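Local atomic coordinates of cytokinin riboside 5'-monophosphate phosphoribohydrolase (Corynebacterium glutamicum, PDB entry 5WQ3), a protein that belongs to the SLOG clan of alpha/beta proteins, in which a Rossmann-like parallel sheet is sandwiched between layers of helices. Residues R52-F57 against N148-A154; Y85-V90 against L111-K117; G93-V97 against G118-G124; G128-E132 against R155-F159; V208-R212 against D225-M229. Numbering follows the deposited sequence.

The five contacts sample a Rossmann-like sandwich at different depths. Interaction 4 is the buried one, joining strand 126-131 to helix 152-162 near the middle of the chain. Interaction 1 adjoins it through the same helix and the neighbouring strand 145-149, but lies farther out and pairs one carboxylate with two backbone amides. Interactions 2 and 3 hold the same two elements, helices 84-98 and 113-121; the former centres on an aromatic ring over an alanine and has a polar edge, whereas the latter is wholly apolar or backbone in character. Interaction 5 stands apart, across the chain's centre from interactions 1 and 4, and combines a small valine-isoleucine cluster with a surface salt bridge.

Interaction 1. Residues R52-F57 against N148-A154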
# COMPACT_ATOMS: atom_id res chain seq x y z
N ARG C 52 -32.15 0.33 48.92
CA ARG C 52 -32.27 1.43 47.97
C ARG C 52 -33.67 1.99 47.98
O ARG C 52 -33.87 3.21 48.00
CB ARG C 52 -31.97 0.99 46.56
CG ARG C 52 -30.54 0.82 46.26
CD ARG C 52 -30.36 0.79 44.76
NE ARG C 52 -30.59 2.07 44.11
CZ ARG C 52 -30.27 2.30 42.81
NH1 ARG C 52 -30.45 3.49 42.25
NH2 ARG C 52 -29.70 1.34 42.08
N ILE C 53 -34.64 1.10 47.95
CA ILE C 53 -36.07 1.51 48.11
C ILE C 53 -36.30 2.35 49.36
O ILE C 53 -36.81 3.46 49.29
CB ILE C 53 -37.00 0.29 48.02
CG1 ILE C 53 -37.01 -0.28 46.59
CG2 ILE C 53 -38.47 0.64 48.31
CD1 ILE C 53 -37.58 -1.68 46.57
N GLN C 54 -35.81 1.88 50.50
CA GLN C 54 -35.97 2.59 51.74
C GLN C 54 -35.34 3.94 51.64
O GLN C 54 -35.85 4.93 52.11
CB GLN C 54 -35.31 1.79 52.93
CG GLN C 54 -35.56 2.52 54.23
CD GLN C 54 -35.03 1.85 55.51
OE1 GLN C 54 -34.00 2.24 56.04
NE2 GLN C 54 -35.77 0.89 56.02
N SER C 55 -34.24 4.00 50.98
CA SER C 55 -33.45 5.23 50.82
C SER C 55 -34.22 6.29 50.07
O SER C 55 -34.16 7.47 50.40
CB SER C 55 -32.13 4.90 50.08
OG SER C 55 -31.22 5.97 50.06
N GLU C 56 -34.93 5.87 49.05
CA GLU C 56 -35.67 6.80 48.26
C GLU C 56 -36.90 7.36 48.99
O GLU C 56 -37.16 8.57 48.86
CB GLU C 56 -36.12 6.13 46.97
CG GLU C 56 -34.97 6.03 46.02
CD GLU C 56 -35.39 6.09 44.55
OE1 GLU C 56 -36.59 5.88 44.16
OE2 GLU C 56 -34.44 6.29 43.78
N PHE C 57 -37.60 6.50 49.79
CA PHE C 57 -38.69 6.98 50.60
C PHE C 57 -38.17 7.93 51.62
O PHE C 57 -38.73 8.98 51.83
CB PHE C 57 -39.53 5.85 51.23
CG PHE C 57 -40.45 5.17 50.26
CD1 PHE C 57 -41.67 5.78 49.89
CD2 PHE C 57 -40.13 3.97 49.67
CE1 PHE C 57 -42.53 5.17 49.01
CE2 PHE C 57 -41.00 3.36 48.74
CZ PHE C 57 -42.19 3.97 48.40
N ASN C 148 -34.62 13.19 42.22
CA ASN C 148 -34.57 12.17 41.19
C ASN C 148 -34.76 10.76 41.78
O ASN C 148 -34.11 10.40 42.74
CB ASN C 148 -33.24 12.32 40.42
CG ASN C 148 -33.35 13.30 39.28
OD1 ASN C 148 -34.39 13.42 38.62
ND2 ASN C 148 -32.30 14.02 39.04
N PHE C 149 -35.65 9.99 41.20
CA PHE C 149 -36.05 8.69 41.74
C PHE C 149 -35.75 7.62 40.72
O PHE C 149 -36.02 7.76 39.53
CB PHE C 149 -37.57 8.63 42.04
CG PHE C 149 -38.01 9.55 43.15
CD1 PHE C 149 -38.28 10.86 42.90
CD2 PHE C 149 -38.08 9.09 44.46
CE1 PHE C 149 -38.64 11.71 43.94
CE2 PHE C 149 -38.48 9.91 45.49
CZ PHE C 149 -38.76 11.23 45.24
N ARG C 150 -35.13 6.58 41.20
CA ARG C 150 -35.02 5.34 40.48
C ARG C 150 -36.35 4.53 40.38
O ARG C 150 -36.59 3.85 39.40
CB ARG C 150 -33.89 4.53 41.18
CG ARG C 150 -34.00 3.03 41.09
CD ARG C 150 -33.61 2.63 39.71
NE ARG C 150 -33.23 1.24 39.58
CZ ARG C 150 -32.54 0.80 38.53
NH1 ARG C 150 -32.19 1.68 37.59
NH2 ARG C 150 -32.21 -0.48 38.42
N TYR C 151 -37.16 4.54 41.43
CA TYR C 151 -38.28 3.65 41.56
C TYR C 151 -39.56 4.42 41.27
O TYR C 151 -39.94 5.31 42.03
CB TYR C 151 -38.29 3.08 42.96
CG TYR C 151 -37.09 2.18 43.16
CD1 TYR C 151 -37.01 0.93 42.52
CD2 TYR C 151 -36.04 2.57 43.96
CE1 TYR C 151 -35.90 0.10 42.72
CE2 TYR C 151 -34.93 1.75 44.11
CZ TYR C 151 -34.87 0.53 43.51
OH TYR C 151 -33.73 -0.25 43.71
N PHE C 152 -40.22 4.08 40.17
CA PHE C 152 -41.50 4.67 39.76
C PHE C 152 -42.49 4.72 40.92
O PHE C 152 -43.16 5.72 41.15
CB PHE C 152 -42.01 3.79 38.61
CG PHE C 152 -42.87 4.47 37.63
CD1 PHE C 152 -42.32 5.36 36.72
CD2 PHE C 152 -44.24 4.18 37.56
CE1 PHE C 152 -43.13 6.02 35.79
CE2 PHE C 152 -45.06 4.81 36.61
CZ PHE C 152 -44.50 5.73 35.74
N PHE C 153 -42.53 3.67 41.73
CA PHE C 153 -43.51 3.59 42.79
C PHE C 153 -43.25 4.53 43.94
O PHE C 153 -44.19 5.02 44.54
CB PHE C 153 -43.73 2.16 43.30
CG PHE C 153 -42.47 1.44 43.68
CD1 PHE C 153 -41.75 0.73 42.70
CD2 PHE C 153 -41.99 1.46 44.97
CE1 PHE C 153 -40.60 0.06 43.03
CE2 PHE C 153 -40.83 0.81 45.30
CZ PHE C 153 -40.13 0.09 44.34
N ALA C 154 -41.98 4.81 44.25
CA ALA C 154 -41.69 5.85 45.20
C ALA C 154 -42.04 7.22 44.73
O ALA C 154 -42.57 8.05 45.48
CB ALA C 154 -40.24 5.85 45.58
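R52-F57 is a continuous helical stretch, whereas N148-A154 changes form along its length: N148 and F149 end strand 145-149, R150 and Y151 make the turn, and helix 152-162 starts directly after Y151, its N-cap. The closest CA pairs are F57 to A154 at 6.3 Å, E56 to F149 at 6.8 Å and I53 to Y151 at 7.2 Å. E56 reaches straight into the turn, where its OE2 accepts R150 N at 2.7 Å and its OE1 accepts Y151 N at 3.1 Å. This is the strand-to-helix bend of a beta-alpha-beta unit in a Rossmann-like fold, and one carboxylate from helix 46-64 satisfies two successive amides there. Apolar contacts flank it. I53 CG1 sits over the Y151 ring, 3.8 Å from its centroid, and I53 CD1 meets F153 CZ at 3.8 Å. A154 CB lies over the F57 ring, 4.1 Å from the centroid. The guanidinium of R150 forms salt bridges with E132 and with E223 of the second subunit.

Interaction 2. Residues Y85-V90 against L111-K117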
# COMPACT_ATOMS: atom_id res chain seq x y z
N TYR C 85 -50.94 23.76 23.80
CA TYR C 85 -50.85 23.11 25.09
C TYR C 85 -49.70 23.55 25.94
O TYR C 85 -49.86 23.68 27.16
CB TYR C 85 -50.71 21.62 24.94
CG TYR C 85 -51.78 20.93 24.19
CD1 TYR C 85 -53.01 21.53 23.90
CD2 TYR C 85 -51.57 19.64 23.76
CE1 TYR C 85 -53.99 20.83 23.22
CE2 TYR C 85 -52.56 18.93 23.11
CZ TYR C 85 -53.73 19.53 22.79
OH TYR C 85 -54.66 18.78 22.12
N TYR C 86 -48.52 23.70 25.34
CA TYR C 86 -47.35 24.20 26.06
C TYR C 86 -47.66 25.59 26.63
O TYR C 86 -47.39 25.88 27.81
CB TYR C 86 -46.08 24.23 25.19
CG TYR C 86 -44.78 24.45 25.97
CD1 TYR C 86 -44.45 25.70 26.47
CD2 TYR C 86 -43.93 23.40 26.26
CE1 TYR C 86 -43.26 25.91 27.18
CE2 TYR C 86 -42.74 23.61 27.01
CZ TYR C 86 -42.43 24.86 27.47
OH TYR C 86 -41.26 25.11 28.21
N LYS C 87 -48.25 26.44 25.81
CA LYS C 87 -48.51 27.80 26.27
C LYS C 87 -49.55 27.83 27.43
O LYS C 87 -49.41 28.58 28.43
CB LYS C 87 -48.97 28.67 25.11
CG LYS C 87 -49.26 30.12 25.46
CD LYS C 87 -49.74 30.87 24.21
CE LYS C 87 -50.64 32.07 24.51
NZ LYS C 87 -49.83 33.30 24.61
N ALA C 88 -50.57 27.00 27.27
CA ALA C 88 -51.54 26.75 28.33
C ALA C 88 -50.85 26.25 29.63
O ALA C 88 -51.07 26.79 30.72
CB ALA C 88 -52.59 25.74 27.83
N GLY C 89 -49.97 25.28 29.50
CA GLY C 89 -49.20 24.80 30.69
C GLY C 89 -48.44 25.90 31.40
O GLY C 89 -48.41 25.91 32.62
N VAL C 90 -47.83 26.82 30.66
CA VAL C 90 -47.07 27.93 31.27
C VAL C 90 -47.99 28.86 32.10
O VAL C 90 -47.67 29.22 33.26
CB VAL C 90 -46.26 28.73 30.22
CG1 VAL C 90 -45.74 30.06 30.77
CG2 VAL C 90 -45.10 27.88 29.69
N LEU C 111 -44.92 19.06 28.45
CA LEU C 111 -45.95 19.65 29.32
C LEU C 111 -45.70 19.42 30.80
O LEU C 111 -46.52 19.83 31.62
CB LEU C 111 -47.32 19.19 28.90
CG LEU C 111 -47.67 19.43 27.46
CD1 LEU C 111 -49.09 18.99 27.20
CD2 LEU C 111 -47.50 20.90 27.09
N MET C 112 -44.55 18.82 31.15
CA MET C 112 -44.05 18.96 32.51
C MET C 112 -43.23 20.24 32.69
O MET C 112 -43.35 20.93 33.72
CB MET C 112 -43.19 17.76 32.88
CG MET C 112 -43.95 16.43 32.87
SD MET C 112 -42.80 15.10 33.28
CE MET C 112 -42.34 14.64 31.61
N GLU C 113 -42.36 20.56 31.74
CA GLU C 113 -41.59 21.76 31.86
C GLU C 113 -42.46 23.00 31.82
O GLU C 113 -42.09 23.99 32.40
CB GLU C 113 -40.60 21.85 30.70
CG GLU C 113 -39.74 23.09 30.66
CD GLU C 113 -38.88 23.14 29.45
OE1 GLU C 113 -39.44 23.33 28.34
OE2 GLU C 113 -37.67 22.95 29.62
N ALA C 114 -43.53 23.01 31.04
CA ALA C 114 -44.31 24.22 30.87
C ALA C 114 -44.84 24.79 32.22
O ALA C 114 -44.66 25.97 32.56
CB ALA C 114 -45.45 23.97 29.87
N PRO C 115 -45.42 23.93 33.05
CA PRO C 115 -45.96 24.56 34.25
C PRO C 115 -44.83 24.87 35.18
O PRO C 115 -45.00 25.75 36.02
CB PRO C 115 -46.94 23.49 34.85
CG PRO C 115 -46.77 22.28 34.01
CD PRO C 115 -46.06 22.63 32.75
N ASN C 116 -43.67 24.22 35.04
CA ASN C 116 -42.53 24.54 35.96
C ASN C 116 -42.02 25.96 35.55
O ASN C 116 -41.74 26.83 36.37
CB ASN C 116 -41.35 23.56 35.84
CG ASN C 116 -41.57 22.24 36.54
OD1 ASN C 116 -41.41 21.19 35.93
ND2 ASN C 116 -41.86 22.28 37.83
N LYS C 117 -41.92 26.18 34.26
CA LYS C 117 -41.57 27.48 33.72
C LYS C 117 -42.52 28.56 34.25
O LYS C 117 -42.07 29.52 34.84
CB LYS C 117 -41.62 27.45 32.20
CG LYS C 117 -41.27 28.78 31.58
CD LYS C 117 -41.17 28.70 30.06
CE LYS C 117 -40.49 29.95 29.51
NZ LYS C 117 -40.39 29.79 28.04
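A114 occupies the apolar centre. Its CB lies squarely over the Y86 ring, 3.7 Å from the centroid and on the ring normal, a textbook CH-pi contact, and it also touches V90 CG2 at 3.9 Å. L111 extends this patch toward the start of helix 84-98: its CD2 packs 4.1 Å from Y86 CB, and its CD1 3.8 Å from Y85 CB. Between these side chains the backbones come very close, because G89 has no side chain and a CB there would clash with A114 CB. Two CA-H...O contacts exploit the gap, P115 CA to G89 O at 3.2 Å and V90 CA to A114 O at 3.4 Å. The segment axes accordingly approach to 7.3 Å and cross at -36°. Farther out the chemistry turns polar: Y86 OH donates to E113 OE1 at 2.5 Å, while the aliphatic part of K117 closes the flank, its CD 4.0 Å from V90 CG2. Helices 84-98 and 113-121 are successive connections of the parallel sheet, on which P115 rests against V103 and T105 of strand 102-105, and N116 fastens helix 113-121 by hydrogen bonds to T105, S126 and V127.

Interaction 3. Residues G93-V97 against G118-G124; sequences GEKLV and GASEANG
Two successive helices of a Rossmann-like fold, 84-98 and 113-121, meet here through a glycine-to-glycine contact, next to a Schellman motif that ends the second helix. G93-V97 is regular helix, with phi/psi near -66/-40. G118-E121 is helical too, A122 follows at -93/19, N123 takes the left-handed conformation at 60/28, and G124 is extended at -99/179. The Schellman bonds run from G124 N to A119 O and from N123 N to S120 O, both 2.9 Å. The register is set by G93 CA opposite G118 CA at 4.3 Å and, farther along, V97 CA opposite G124 CA at 5.3 Å. At the first pair main chain lies on main chain: G93 C is 3.7 Å from A119 N, and E94 N is 3.7 Å from G118 C. A CB on either glycine would clash with the facing backbone, so the spacing depends on both being bare. Beyond them V97, chi1 at 160° (t), points toward the other segment and fills the space before the Schellman turn, while E94 CG brushes A122 CB at 4.2 Å. On the sheet side L96 and A119 both pack on V103 of strand 102-105. V97 CG2 lies 3.6 Å from A119 CB and V97 CG1 4.0 Å from A122 CB, while both methyls press on G124 CA, CG1 at 3.5 Å and CG2 at 3.7 Å.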
# COMPACT_ATOMS: atom_id res chain seq x y z
N GLY C 93 -49.20 27.30 35.28
CA GLY C 93 -48.21 27.36 36.37
C GLY C 93 -48.22 28.73 36.99
O GLY C 93 -48.19 28.89 38.23
N GLU C 94 -48.27 29.74 36.14
CA GLU C 94 -48.35 31.14 36.60
C GLU C 94 -49.59 31.37 37.51
O GLU C 94 -49.47 31.95 38.59
CB GLU C 94 -48.38 32.09 35.41
CG GLU C 94 -48.19 33.56 35.78
CD GLU C 94 -49.51 34.29 36.05
OE1 GLU C 94 -49.71 34.79 37.20
OE2 GLU C 94 -50.33 34.37 35.09
N LYS C 95 -50.76 30.91 37.08
CA LYS C 95 -52.01 31.13 37.83
C LYS C 95 -52.07 30.32 39.10
O LYS C 95 -52.66 30.74 40.08
CB LYS C 95 -53.18 30.71 36.94
CG LYS C 95 -53.38 31.64 35.72
CD LYS C 95 -54.39 31.10 34.75
CE LYS C 95 -54.55 31.94 33.47
NZ LYS C 95 -54.94 33.31 33.80
N LEU C 96 -51.51 29.11 39.08
CA LEU C 96 -51.43 28.33 40.31
C LEU C 96 -50.60 29.06 41.36
O LEU C 96 -50.93 29.05 42.52
CB LEU C 96 -50.87 26.91 40.07
CG LEU C 96 -51.85 26.01 39.36
CD1 LEU C 96 -51.18 24.74 38.85
CD2 LEU C 96 -52.99 25.69 40.33
N VAL C 97 -49.53 29.71 40.94
CA VAL C 97 -48.64 30.38 41.91
C VAL C 97 -49.30 31.65 42.44
O VAL C 97 -49.13 31.97 43.57
CB VAL C 97 -47.32 30.77 41.27
CG1 VAL C 97 -46.59 31.87 42.09
CG2 VAL C 97 -46.47 29.53 41.15
N GLY C 118 -43.82 28.40 33.98
CA GLY C 118 -44.83 29.30 34.55
C GLY C 118 -44.62 29.66 35.99
O GLY C 118 -44.55 30.84 36.34
N ALA C 119 -44.53 28.63 36.84
CA ALA C 119 -44.37 28.83 38.27
C ALA C 119 -43.08 29.51 38.68
O ALA C 119 -43.06 30.36 39.58
CB ALA C 119 -44.45 27.52 38.97
N SER C 120 -41.98 29.07 38.09
CA SER C 120 -40.66 29.57 38.46
C SER C 120 -40.58 31.06 38.08
O SER C 120 -40.18 31.90 38.86
CB SER C 120 -39.55 28.80 37.75
OG SER C 120 -38.33 29.00 38.46
N GLU C 121 -41.00 31.35 36.87
CA GLU C 121 -40.90 32.71 36.37
C GLU C 121 -41.88 33.65 37.05
O GLU C 121 -41.69 34.84 36.94
CB GLU C 121 -41.00 32.74 34.84
CG GLU C 121 -39.75 32.14 34.18
CD GLU C 121 -39.73 32.29 32.66
OE1 GLU C 121 -40.81 32.59 32.08
OE2 GLU C 121 -38.64 32.06 32.05
N ALA C 122 -42.90 33.14 37.77
CA ALA C 122 -43.72 33.98 38.66
C ALA C 122 -43.22 33.99 40.06
O ALA C 122 -43.96 34.32 40.96
CB ALA C 122 -45.16 33.52 38.69
N ASN C 123 -41.98 33.62 40.29
CA ASN C 123 -41.48 33.61 41.68
C ASN C 123 -42.21 32.73 42.62
O ASN C 123 -42.24 33.04 43.81
CB ASN C 123 -41.54 35.01 42.32
CG ASN C 123 -40.88 36.06 41.48
OD1 ASN C 123 -41.52 37.01 40.95
ND2 ASN C 123 -39.59 35.87 41.30
N GLY C 124 -42.83 31.64 42.12
CA GLY C 124 -43.43 30.65 42.99
C GLY C 124 -42.51 29.44 43.17
O GLY C 124 -41.43 29.37 42.59

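Interaction 4. Residues G128-E132 against R155-F159. With EDO (1,2-ethanediol), chain L.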
# COMPACT_ATOMS: atom_id res chain seq x y z
N GLY C 128 -39.84 19.50 40.86
CA GLY C 128 -39.68 18.43 39.86
C GLY C 128 -39.22 17.14 40.51
O GLY C 128 -38.11 17.06 41.15
N LEU C 129 -40.03 16.10 40.35
CA LEU C 129 -39.71 14.80 40.95
C LEU C 129 -39.50 13.90 39.77
O LEU C 129 -40.46 13.42 39.18
CB LEU C 129 -40.80 14.29 41.84
CG LEU C 129 -41.44 15.24 42.88
CD1 LEU C 129 -42.48 14.51 43.70
CD2 LEU C 129 -40.44 15.89 43.81
N GLY C 130 -38.23 13.77 39.37
CA GLY C 130 -37.90 13.03 38.18
C GLY C 130 -37.84 11.54 38.36
O GLY C 130 -37.63 11.01 39.48
N ILE C 131 -37.91 10.85 37.24
CA ILE C 131 -37.69 9.44 37.17
C ILE C 131 -36.42 9.19 36.34
O ILE C 131 -36.26 9.76 35.29
CB ILE C 131 -38.91 8.76 36.55
CG1 ILE C 131 -38.77 7.27 36.59
CG2 ILE C 131 -39.08 9.22 35.14
CD1 ILE C 131 -38.93 6.72 37.97
N GLU C 132 -35.51 8.40 36.86
CA GLU C 132 -34.25 8.21 36.17
C GLU C 132 -34.48 7.34 34.98
O GLU C 132 -34.97 6.27 35.11
CB GLU C 132 -33.15 7.72 37.08
CG GLU C 132 -33.00 6.24 37.16
CD GLU C 132 -31.90 5.83 38.13
OE1 GLU C 132 -31.38 6.69 38.85
OE2 GLU C 132 -31.57 4.65 38.15
N ARG C 155 -41.66 7.52 43.51
CA ARG C 155 -41.99 8.79 42.95
C ARG C 155 -43.53 9.03 42.98
O ARG C 155 -43.96 10.13 43.34
CB ARG C 155 -41.50 8.84 41.56
CG ARG C 155 -41.68 10.15 40.94
CD ARG C 155 -42.03 9.80 39.53
NE ARG C 155 -41.58 10.79 38.63
CZ ARG C 155 -41.88 10.77 37.37
NH1 ARG C 155 -42.62 9.81 36.86
NH2 ARG C 155 -41.46 11.73 36.63
N LYS C 156 -44.33 8.02 42.63
CA LYS C 156 -45.81 8.19 42.58
C LYS C 156 -46.41 8.43 43.96
O LYS C 156 -47.37 9.16 44.10
CB LYS C 156 -46.50 6.98 41.92
CG LYS C 156 -46.41 6.82 40.39
CD LYS C 156 -46.86 5.38 40.02
CE LYS C 156 -47.69 5.30 38.74
NZ LYS C 156 -48.45 4.01 38.62
N THR C 157 -45.85 7.82 45.02
CA THR C 157 -46.27 8.11 46.32
C THR C 157 -46.10 9.61 46.67
O THR C 157 -46.96 10.16 47.36
CB THR C 157 -45.45 7.26 47.34
OG1 THR C 157 -45.64 5.88 46.99
CG2 THR C 157 -45.94 7.41 48.70
N MET C 158 -44.98 10.24 46.26
CA MET C 158 -44.66 11.60 46.65
C MET C 158 -45.70 12.54 46.06
O MET C 158 -46.08 13.49 46.73
CB MET C 158 -43.30 12.01 46.16
CG MET C 158 -42.08 11.21 46.63
SD MET C 158 -42.05 10.99 48.36
CE MET C 158 -41.07 9.47 48.49
N PHE C 159 -46.21 12.26 44.86
CA PHE C 159 -47.26 13.14 44.26
C PHE C 159 -48.54 13.17 45.09
O PHE C 159 -49.13 14.25 45.28
CB PHE C 159 -47.59 12.74 42.83
CG PHE C 159 -46.45 12.89 41.85
CD1 PHE C 159 -45.76 14.05 41.73
CD2 PHE C 159 -46.11 11.84 41.02
CE1 PHE C 159 -44.75 14.18 40.79
CE2 PHE C 159 -45.09 11.97 40.06
CZ PHE C 159 -44.39 13.14 39.96
C1 EDO L . -48.67 5.61 44.88
O1 EDO L . -48.87 5.30 46.24
C2 EDO L . -49.43 4.60 44.07
O2 EDO L . -48.50 3.83 43.33
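R155 opens the helical segment by aiming at the strand, and it makes the polar link of the contact. Its NE donates to L129 O at 2.9 Å and its NH2 to the same oxygen at 3.2 Å, so one carbonyl receives a forked pair of bonds at the edge of the guanidinium. One face of that planar group is covered by I131, whose CB is 3.7 Å from R155 CZ, and NH2 also has a weak hydrogen bond to G106 O. K156 faces away from the strand and forms salt bridges with D177 and E181 of helix 173-188. T157 takes no part in the strand contact; its OG1 bonds to F153 O within the helix and receives a weak 3.4 Å hydrogen bond from O1 of 1,2-ethanediol, probably a crystallisation additive. With M158 the helix returns to the strand, and M158 CB meets L129 CD1 at 3.6 Å. F159 brings its CE1 to 3.7 Å from the same L129 CD1, while its ring packs edge-to-face with F74. L129 is thus held by both residues and by the arginine. The helix runs nearly antiparallel to the strand, at 159° with axes 9.3 Å apart. Such opposed directions are the rule in a Rossmann-like fold, where helix 152-162 serves as a beta-alpha-beta crossover from strand 145-149 to strand 166-168 and packs across the strands between.

Interaction 5. Residues V208-R212 against D225-M229; sequences VDWIR and DVDRM
V226 projects its branched side chain, chi1 at 66° (p), toward helix 201-216, where it overlaps I211 and the guanidinium of R212. V226 CG2 meets I211 CG2 at 3.5 Å and, more loosely, V208 CG1 at 4.5 Å. V226 CG1 lies over one face of the R212 guanidinium, 4.0 Å from R212 NH2. V208-R212 is regular helix, near -62/-44 in phi/psi, placing V208, I211 and R212 along one side. D225-D227 is helical, with V226 at -103/-39 and D227 at -60/-24, and the chain leaves through R228 (-76/-14) and M229 (-80/144), M229 N making a weak 3.3 Å bond to V226 O. The nearest CA atoms, R212 and V226, are 7.3 Å apart. I211 has chi1 -70° and chi2 166°. R212 (chi1 -42°, chi2 and chi3 t, chi4 -86°) carries its end to D227 (chi1 -80°). D227 OD1 accepts hydrogen bonds from R212 NH1 at a very short 2.5 Å and from R212 NH2 at 2.7 Å, a salt bridge. Helices 201-216 and 223-227 together connect strand 196-199 to edge strand 230-232 of the Rossmann-like parallel sheet. The contact passes from the buried I211 and V226 to a charged edge, where the salt bridge closes over the valine.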
# COMPACT_ATOMS: atom_id res chain seq x y z
N VAL C 208 -63.70 10.68 28.51
CA VAL C 208 -64.76 10.95 29.50
C VAL C 208 -66.12 10.35 29.02
O VAL C 208 -66.86 9.81 29.81
CB VAL C 208 -64.83 12.47 29.83
CG1 VAL C 208 -65.94 12.73 30.83
CG2 VAL C 208 -63.50 12.92 30.40
N ASP C 209 -66.41 10.43 27.72
CA ASP C 209 -67.67 9.81 27.18
C ASP C 209 -67.69 8.28 27.40
O ASP C 209 -68.70 7.68 27.80
CB ASP C 209 -67.85 10.13 25.70
CG ASP C 209 -67.87 11.64 25.40
OD1 ASP C 209 -68.21 12.45 26.28
OD2 ASP C 209 -67.54 12.05 24.26
N TRP C 210 -66.56 7.63 27.15
CA TRP C 210 -66.49 6.20 27.36
C TRP C 210 -66.68 5.89 28.83
O TRP C 210 -67.42 4.98 29.20
CB TRP C 210 -65.15 5.64 26.85
CG TRP C 210 -64.95 4.16 27.05
CD1 TRP C 210 -65.58 3.14 26.39
CD2 TRP C 210 -64.11 3.55 28.02
NE1 TRP C 210 -65.16 1.93 26.88
CE2 TRP C 210 -64.24 2.17 27.89
CE3 TRP C 210 -63.24 4.05 28.97
CZ2 TRP C 210 -63.57 1.27 28.67
CZ3 TRP C 210 -62.56 3.15 29.75
CH2 TRP C 210 -62.72 1.78 29.58
N ILE C 211 -66.00 6.62 29.69
CA ILE C 211 -66.15 6.37 31.12
C ILE C 211 -67.65 6.47 31.55
O ILE C 211 -68.15 5.60 32.28
CB ILE C 211 -65.29 7.34 31.94
CG1 ILE C 211 -63.78 6.99 31.78
CG2 ILE C 211 -65.66 7.26 33.43
CD1 ILE C 211 -62.85 8.08 32.27
N ARG C 212 -68.36 7.51 31.10
CA ARG C 212 -69.82 7.61 31.43
C ARG C 212 -70.67 6.54 30.75
O ARG C 212 -71.46 5.85 31.40
CB ARG C 212 -70.40 8.97 31.09
CG ARG C 212 -69.52 10.14 31.44
CD ARG C 212 -70.22 11.45 31.19
NE ARG C 212 -69.73 12.47 32.12
CZ ARG C 212 -70.20 12.67 33.35
NH1 ARG C 212 -69.68 13.62 34.12
NH2 ARG C 212 -71.20 11.92 33.83
N ASP C 225 -68.04 9.38 40.90
CA ASP C 225 -66.59 9.11 40.69
C ASP C 225 -66.02 9.76 39.38
O ASP C 225 -64.81 10.01 39.30
CB ASP C 225 -66.29 7.62 40.64
CG ASP C 225 -66.85 6.87 41.82
OD1 ASP C 225 -66.96 7.50 42.88
OD2 ASP C 225 -67.16 5.65 41.69
N VAL C 226 -66.90 9.99 38.40
CA VAL C 226 -66.55 10.68 37.20
C VAL C 226 -67.03 12.14 37.16
O VAL C 226 -66.33 13.02 36.69
CB VAL C 226 -67.01 9.87 35.94
CG1 VAL C 226 -68.53 9.76 35.83
CG2 VAL C 226 -66.42 10.46 34.67
N ASP C 227 -68.23 12.42 37.66
CA ASP C 227 -68.76 13.81 37.70
C ASP C 227 -67.92 14.77 38.49
O ASP C 227 -68.00 15.95 38.25
CB ASP C 227 -70.16 13.85 38.34
CG ASP C 227 -71.25 13.44 37.37
OD1 ASP C 227 -70.93 13.10 36.22
OD2 ASP C 227 -72.43 13.46 37.78
N ARG C 228 -67.13 14.28 39.44
CA ARG C 228 -66.31 15.14 40.30
C ARG C 228 -65.05 15.73 39.67
O ARG C 228 -64.47 16.66 40.24
CB ARG C 228 -65.88 14.35 41.52
CG ARG C 228 -64.80 13.29 41.25
CD ARG C 228 -64.71 12.28 42.40
NE ARG C 228 -64.77 13.01 43.66
CZ ARG C 228 -65.40 12.63 44.78
NH1 ARG C 228 -66.06 11.49 44.86
NH2 ARG C 228 -65.37 13.44 45.84
N MET C 229 -64.63 15.22 38.50
CA MET C 229 -63.55 15.86 37.77
C MET C 229 -64.09 17.05 37.01
O MET C 229 -65.10 16.97 36.37
CB MET C 229 -62.98 14.97 36.68
CG MET C 229 -62.33 13.72 37.13
SD MET C 229 -61.38 13.03 35.77
CE MET C 229 -62.63 11.93 35.13